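Local coordinates for methyltransferase (Bacteroides thetaiotaomicron, PDB 3FQ6), which is a methyltransferase domain that probably works as part of an enzyme of the tetrapyrrole (corrin/porphyrin) methylase family, at residues R70-S75 against G88-L93; F20-F25 against V47-P52. One frame throughout, in Å; residues are numbered along the deposited sequence.

Contacts 1 and 2 reach the same mixed sheet but lie on opposite sides of the chain's centre, their own centres 14 Å apart and their nearest atoms about 7 Å apart. Contact 1 is largely buried: inner strand 71-77 meets the corner where edge strand 83-87 gives way to helix 90-99, and aliphatic side chains pack beside the antiparallel backbone bonds. Contact 2 lies at the other edge, where strands 20-24 and 45-50 run parallel; it is only partly buried, and three aromatic rings do much of its packing. Glycine serves both, at the corner in 88-93 and at the bulge in 20-25.

Contact 1. Residues R70-S75 against G88-L93; sequences RQATVS and GSLAEL
Leu90 lies beside Arg70 and Ala72, where helix 90-99 leaves the edge of the sheet. Its CB passes Arg70 O at 3.9 Å, and the chain then forks at CG: CD1 reaches the methyl of Ala72, while CD2 rests 3.7 Å from Arg70 CB. Leu93, one turn on, brings its CD2 to within 3.6 Å of Ala72 CB, and alanine's single methyl suits a place covered by two leucines. Farther along the strand, the side chains of Val74 and Leu93 pass in opposite senses, Val74 CG2 4.1 Å from Leu93 CG. Ala72 and Gly88 form a hydrogen-bonded antiparallel pair: Ala72 N gives a nearly straight bond to Gly88 O (2.8 Å, 172°), and Gly88 N returns one to Ala72 O. Leu90 N then bonds to Arg70 O, tying the helix start to the strand. Glycine suits position 88 because its backbone angles would press a CB onto the carbonyl O of the residue before, and that CB would also clash with Glu92 OE1. The guanidinium of Arg70 turns to Ala111 O. Ser89 OG, set between the backbone N and the carbonyl carbon (chi1 60°), turns back to Glu92 and adds a grip on OE1 from above the carboxylate plane. Ser89 N donates to Glu92 OE1 at 2.9 Å and Glu92 N weakly to Ser89 OG, a capping box with Ser89 as N-cap at a strand-to-helix corner.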
loop_
_atom_site.group_PDB
_atom_site.type_symbol
_atom_site.label_atom_id
_atom_site.label_comp_id
_atom_site.label_asym_id
_atom_site.label_seq_id
_atom_site.Cartn_x
_atom_site.Cartn_y
_atom_site.Cartn_z
ATOM N N ARG A 70 7.335 7.759 -4.492
ATOM C CA ARG A 70 6.092 7.229 -5.000
ATOM C C ARG A 70 4.965 7.573 -4.018
ATOM O O ARG A 70 5.133 7.468 -2.808
ATOM C CB ARG A 70 6.185 5.719 -5.244
ATOM C CG ARG A 70 4.995 5.156 -6.068
ATOM C CD ARG A 70 4.974 5.579 -7.577
ATOM N NE ARG A 70 6.053 4.918 -8.292
ATOM C CZ ARG A 70 5.981 3.737 -8.903
ATOM N NH1 ARG A 70 7.082 3.258 -9.454
ATOM N NH2 ARG A 70 4.839 3.042 -8.973
ATOM N N GLN A 71 3.830 8.014 -4.537
ATOM C CA GLN A 71 2.713 8.352 -3.695
ATOM C C GLN A 71 1.955 7.073 -3.328
ATOM O O GLN A 71 1.818 6.134 -4.153
ATOM C CB GLN A 71 1.802 9.366 -4.395
ATOM C CG GLN A 71 2.324 10.791 -4.343
ATOM C CD GLN A 71 2.282 11.382 -2.934
ATOM O OE1 GLN A 71 1.281 11.243 -2.210
ATOM N NE2 GLN A 71 3.370 12.039 -2.535
ATOM N N ALA A 72 1.495 7.028 -2.085
ATOM C CA ALA A 72 0.620 5.970 -1.619
ATOM C C ALA A 72 -0.305 6.428 -0.488
ATOM O O ALA A 72 -0.116 7.507 0.108
ATOM C CB ALA A 72 1.442 4.705 -1.194
ATOM N N THR A 73 -1.319 5.613 -0.217
ATOM C CA THR A 73 -2.106 5.766 1.016
ATOM C C THR A 73 -2.214 4.452 1.772
ATOM O O THR A 73 -2.144 3.328 1.164
ATOM C CB THR A 73 -3.529 6.322 0.756
ATOM O OG1 THR A 73 -4.337 5.273 0.238
ATOM C CG2 THR A 73 -3.519 7.462 -0.243
ATOM N N VAL A 74 -2.388 4.572 3.094
ATOM C CA VAL A 74 -2.581 3.392 3.983
ATOM C C VAL A 74 -3.870 3.626 4.717
ATOM O O VAL A 74 -4.070 4.699 5.326
ATOM C CB VAL A 74 -1.403 3.222 5.027
ATOM C CG1 VAL A 74 -1.667 2.089 5.979
ATOM C CG2 VAL A 74 -0.023 3.048 4.329
ATOM N N SER A 75 -4.765 2.651 4.636
ATOM C CA SER A 75 -6.000 2.700 5.370
ATOM C C SER A 75 -5.965 1.598 6.382
ATOM O O SER A 75 -5.626 0.452 6.057
ATOM C CB SER A 75 -7.161 2.481 4.419
ATOM O OG SER A 75 -7.179 3.554 3.507
ATOM N N GLY A 88 0.851 10.175 1.464
ATOM C CA GLY A 88 2.076 10.879 1.137
ATOM C C GLY A 88 2.931 9.958 0.312
ATOM O O GLY A 88 2.454 8.922 -0.189
ATOM N N SER A 89 4.195 10.337 0.169
ATOM C CA SER A 89 5.184 9.490 -0.465
ATOM C C SER A 89 5.478 8.331 0.466
ATOM O O SER A 89 5.214 8.406 1.665
ATOM C CB SER A 89 6.463 10.275 -0.721
ATOM O OG SER A 89 6.959 10.726 0.502
ATOM N N LEU A 90 6.014 7.269 -0.115
ATOM C CA LEU A 90 6.521 6.120 0.614
ATOM C C LEU A 90 7.554 6.510 1.684
ATOM O O LEU A 90 7.526 5.940 2.781
ATOM C CB LEU A 90 7.114 5.110 -0.386
ATOM C CG LEU A 90 6.400 3.825 -0.846
ATOM C CD1 LEU A 90 4.916 3.708 -0.522
ATOM C CD2 LEU A 90 6.729 3.472 -2.299
ATOM N N ALA A 91 8.447 7.470 1.410
ATOM C CA ALA A 91 9.393 7.912 2.482
ATOM C C ALA A 91 8.667 8.511 3.668
ATOM O O ALA A 91 9.059 8.271 4.809
ATOM C CB ALA A 91 10.476 8.888 1.987
ATOM N N GLU A 92 7.609 9.275 3.404
ATOM C CA GLU A 92 6.813 9.857 4.509
ATOM C C GLU A 92 6.004 8.813 5.197
ATOM O O GLU A 92 5.717 8.960 6.369
ATOM C CB GLU A 92 5.865 10.936 4.050
ATOM C CG GLU A 92 6.566 12.171 3.561
ATOM C CD GLU A 92 5.639 13.047 2.741
ATOM O OE1 GLU A 92 4.857 12.519 1.915
ATOM O OE2 GLU A 92 5.694 14.280 2.917
ATOM N N LEU A 93 5.644 7.752 4.480
ATOM C CA LEU A 93 4.798 6.702 5.020
ATOM C C LEU A 93 5.620 5.843 5.933
ATOM O O LEU A 93 5.174 5.490 7.002
ATOM C CB LEU A 93 4.160 5.865 3.912
ATOM C CG LEU A 93 2.689 6.047 3.441
ATOM C CD1 LEU A 93 1.982 7.268 3.939
ATOM C CD2 LEU A 93 2.607 5.997 1.943
#

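Contact 2. Residues F20-F25 against V47-P52; sequences FCFEGF and VFYESP
A beta-alpha-beta unit, strand 20-24, helix 32-39 and strand 45-50, brings Phe22 and Gly24 alongside Val47 and Phe48 as parallel neighbours, with a beta bulge between the two pairs. Val47 O marks the bulge, taking a 2.8 Å bond from Glu23 N and a weak one from Gly24 N. Gly24 has positive phi (71°), which glycine adopts readily, and its O accepts from Tyr49 N at 3.0 Å, the donor well above the carbonyl plane.

Tyr49 joins two phenylalanines. With CG anti to the backbone N (chi1 178°), Phe22 carries its ring edge to the tyrosine face in a T-shaped pair, planes at 80°, Phe22 CZ lying 3.7 Å from Tyr49 CE2. Tyr49 CB sits over the centre of the Phe25 ring, a CH-pi contact at 3.7 Å from the centroid, while the tyrosine edge also faces that ring in an offset edge-to-face pair. An alanine in place of Tyr49 would probably leave the Phe22 edge without its aromatic partner and open a gap between the two phenylalanines.

Glu23 lays CB and CG against Phe48 and makes a salt bridge with Arg35 of helix 32-39. Phe6 of helix 6-12 meets Phe22, Val47 and Tyr49, while strand 105-110 flanks strand 45-50.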
loop_
_atom_site.group_PDB
_atom_site.type_symbol
_atom_site.label_atom_id
_atom_site.label_comp_id
_atom_site.label_asym_id
_atom_site.label_seq_id
_atom_site.Cartn_x
_atom_site.Cartn_y
_atom_site.Cartn_z
ATOM N N PHE A 20 -7.062 0.040 -12.526
ATOM C CA PHE A 20 -6.163 -0.276 -11.457
ATOM C C PHE A 20 -5.923 -1.756 -11.467
ATOM O O PHE A 20 -6.608 -2.509 -12.186
ATOM C CB PHE A 20 -6.654 0.245 -10.096
ATOM C CG PHE A 20 -7.925 -0.376 -9.629
ATOM C CD1 PHE A 20 -7.899 -1.561 -8.869
ATOM C CD2 PHE A 20 -9.165 0.202 -9.966
ATOM C CE1 PHE A 20 -9.084 -2.175 -8.434
ATOM C CE2 PHE A 20 -10.376 -0.392 -9.547
ATOM C CZ PHE A 20 -10.344 -1.582 -8.774
ATOM N N CYS A 21 -4.898 -2.150 -10.717
ATOM C CA CYS A 21 -4.615 -3.552 -10.476
ATOM C C CYS A 21 -4.837 -3.846 -9.021
ATOM O O CYS A 21 -4.345 -3.127 -8.166
ATOM C CB CYS A 21 -3.158 -3.862 -10.803
ATOM S SG CYS A 21 -2.842 -3.628 -12.535
ATOM N N PHE A 22 -5.569 -4.910 -8.748
ATOM C CA PHE A 22 -5.691 -5.432 -7.403
ATOM C C PHE A 22 -4.739 -6.641 -7.186
ATOM O O PHE A 22 -4.873 -7.747 -7.815
ATOM C CB PHE A 22 -7.152 -5.792 -7.107
ATOM C CG PHE A 22 -7.370 -6.394 -5.753
ATOM C CD1 PHE A 22 -7.632 -5.591 -4.669
ATOM C CD2 PHE A 22 -7.308 -7.777 -5.568
ATOM C CE1 PHE A 22 -7.811 -6.144 -3.407
ATOM C CE2 PHE A 22 -7.495 -8.355 -4.317
ATOM C CZ PHE A 22 -7.752 -7.545 -3.230
ATOM N N GLU A 23 -3.805 -6.421 -6.264
ATOM C CA GLU A 23 -2.776 -7.404 -5.918
ATOM C C GLU A 23 -3.107 -8.326 -4.724
ATOM O O GLU A 23 -2.666 -9.469 -4.716
ATOM C CB GLU A 23 -1.408 -6.711 -5.709
ATOM C CG GLU A 23 -0.252 -7.691 -5.394
ATOM C CD GLU A 23 0.120 -8.577 -6.589
ATOM O OE1 GLU A 23 0.503 -9.771 -6.406
ATOM O OE2 GLU A 23 0.023 -8.053 -7.725
ATOM N N GLY A 24 -3.861 -7.839 -3.735
ATOM C CA GLY A 24 -4.079 -8.543 -2.453
ATOM C C GLY A 24 -2.832 -8.564 -1.566
ATOM O O GLY A 24 -2.055 -7.614 -1.527
ATOM N N PHE A 25 -2.670 -9.648 -0.820
ATOM C CA PHE A 25 -1.419 -9.920 -0.116
ATOM C C PHE A 25 -0.323 -10.388 -1.075
ATOM O O PHE A 25 -0.503 -11.326 -1.856
ATOM C CB PHE A 25 -1.609 -10.994 0.973
ATOM C CG PHE A 25 -2.479 -10.557 2.133
ATOM C CD1 PHE A 25 -1.940 -9.819 3.193
ATOM C CD2 PHE A 25 -3.834 -10.901 2.168
ATOM C CE1 PHE A 25 -2.731 -9.430 4.269
ATOM C CE2 PHE A 25 -4.635 -10.535 3.246
ATOM C CZ PHE A 25 -4.076 -9.792 4.300
ATOM N N VAL A 47 -3.318 -1.938 -5.634
ATOM C CA VAL A 47 -4.045 -2.056 -4.370
ATOM C C VAL A 47 -3.637 -3.325 -3.653
ATOM O O VAL A 47 -3.801 -4.438 -4.221
ATOM C CB VAL A 47 -5.607 -2.089 -4.575
ATOM C CG1 VAL A 47 -6.339 -2.468 -3.233
ATOM C CG2 VAL A 47 -6.175 -0.708 -5.186
ATOM N N PHE A 48 -3.125 -3.169 -2.414
ATOM C CA PHE A 48 -2.648 -4.313 -1.602
ATOM C C PHE A 48 -3.338 -4.394 -0.271
ATOM O O PHE A 48 -3.770 -3.371 0.290
ATOM C CB PHE A 48 -1.135 -4.274 -1.304
ATOM C CG PHE A 48 -0.261 -3.920 -2.501
ATOM C CD1 PHE A 48 0.410 -4.917 -3.206
ATOM C CD2 PHE A 48 -0.097 -2.574 -2.904
ATOM C CE1 PHE A 48 1.226 -4.590 -4.322
ATOM C CE2 PHE A 48 0.678 -2.251 -3.985
ATOM C CZ PHE A 48 1.361 -3.268 -4.700
ATOM N N TYR A 49 -3.412 -5.629 0.230
ATOM C CA TYR A 49 -3.685 -5.867 1.622
ATOM C C TYR A 49 -2.346 -6.181 2.286
ATOM O O TYR A 49 -1.507 -6.874 1.703
ATOM C CB TYR A 49 -4.618 -7.074 1.792
ATOM C CG TYR A 49 -6.047 -6.917 1.247
ATOM C CD1 TYR A 49 -6.657 -5.665 1.136
ATOM C CD2 TYR A 49 -6.783 -8.032 0.901
ATOM C CE1 TYR A 49 -7.966 -5.546 0.658
ATOM C CE2 TYR A 49 -8.074 -7.933 0.430
ATOM C CZ TYR A 49 -8.671 -6.710 0.306
ATOM O OH TYR A 49 -9.972 -6.656 -0.175
ATOM N N GLU A 50 -2.153 -5.714 3.515
ATOM C CA GLU A 50 -0.998 -6.139 4.289
ATOM C C GLU A 50 -1.335 -6.350 5.768
ATOM O O GLU A 50 -2.167 -5.650 6.347
ATOM C CB GLU A 50 0.132 -5.123 4.129
ATOM C CG GLU A 50 1.446 -5.492 4.804
ATOM C CD GLU A 50 1.908 -6.904 4.445
ATOM O OE1 GLU A 50 2.740 -6.990 3.529
ATOM O OE2 GLU A 50 1.438 -7.912 5.048
ATOM N N SER A 51 -0.689 -7.324 6.392
ATOM C CA SER A 51 -0.856 -7.490 7.830
ATOM C C SER A 51 -0.152 -6.337 8.544
ATOM O O SER A 51 0.829 -5.773 8.024
ATOM C CB SER A 51 -0.275 -8.790 8.302
ATOM O OG SER A 51 0.880 -8.490 9.046
ATOM N N PRO A 52 -0.659 -5.971 9.730
ATOM C CA PRO A 52 -0.084 -4.802 10.401
ATOM C C PRO A 52 1.368 -5.026 10.835
ATOM O O PRO A 52 2.187 -4.134 10.664
ATOM C CB PRO A 52 -1.018 -4.570 11.589
ATOM C CG PRO A 52 -1.720 -5.887 11.778
ATOM C CD PRO A 52 -1.826 -6.519 10.440
#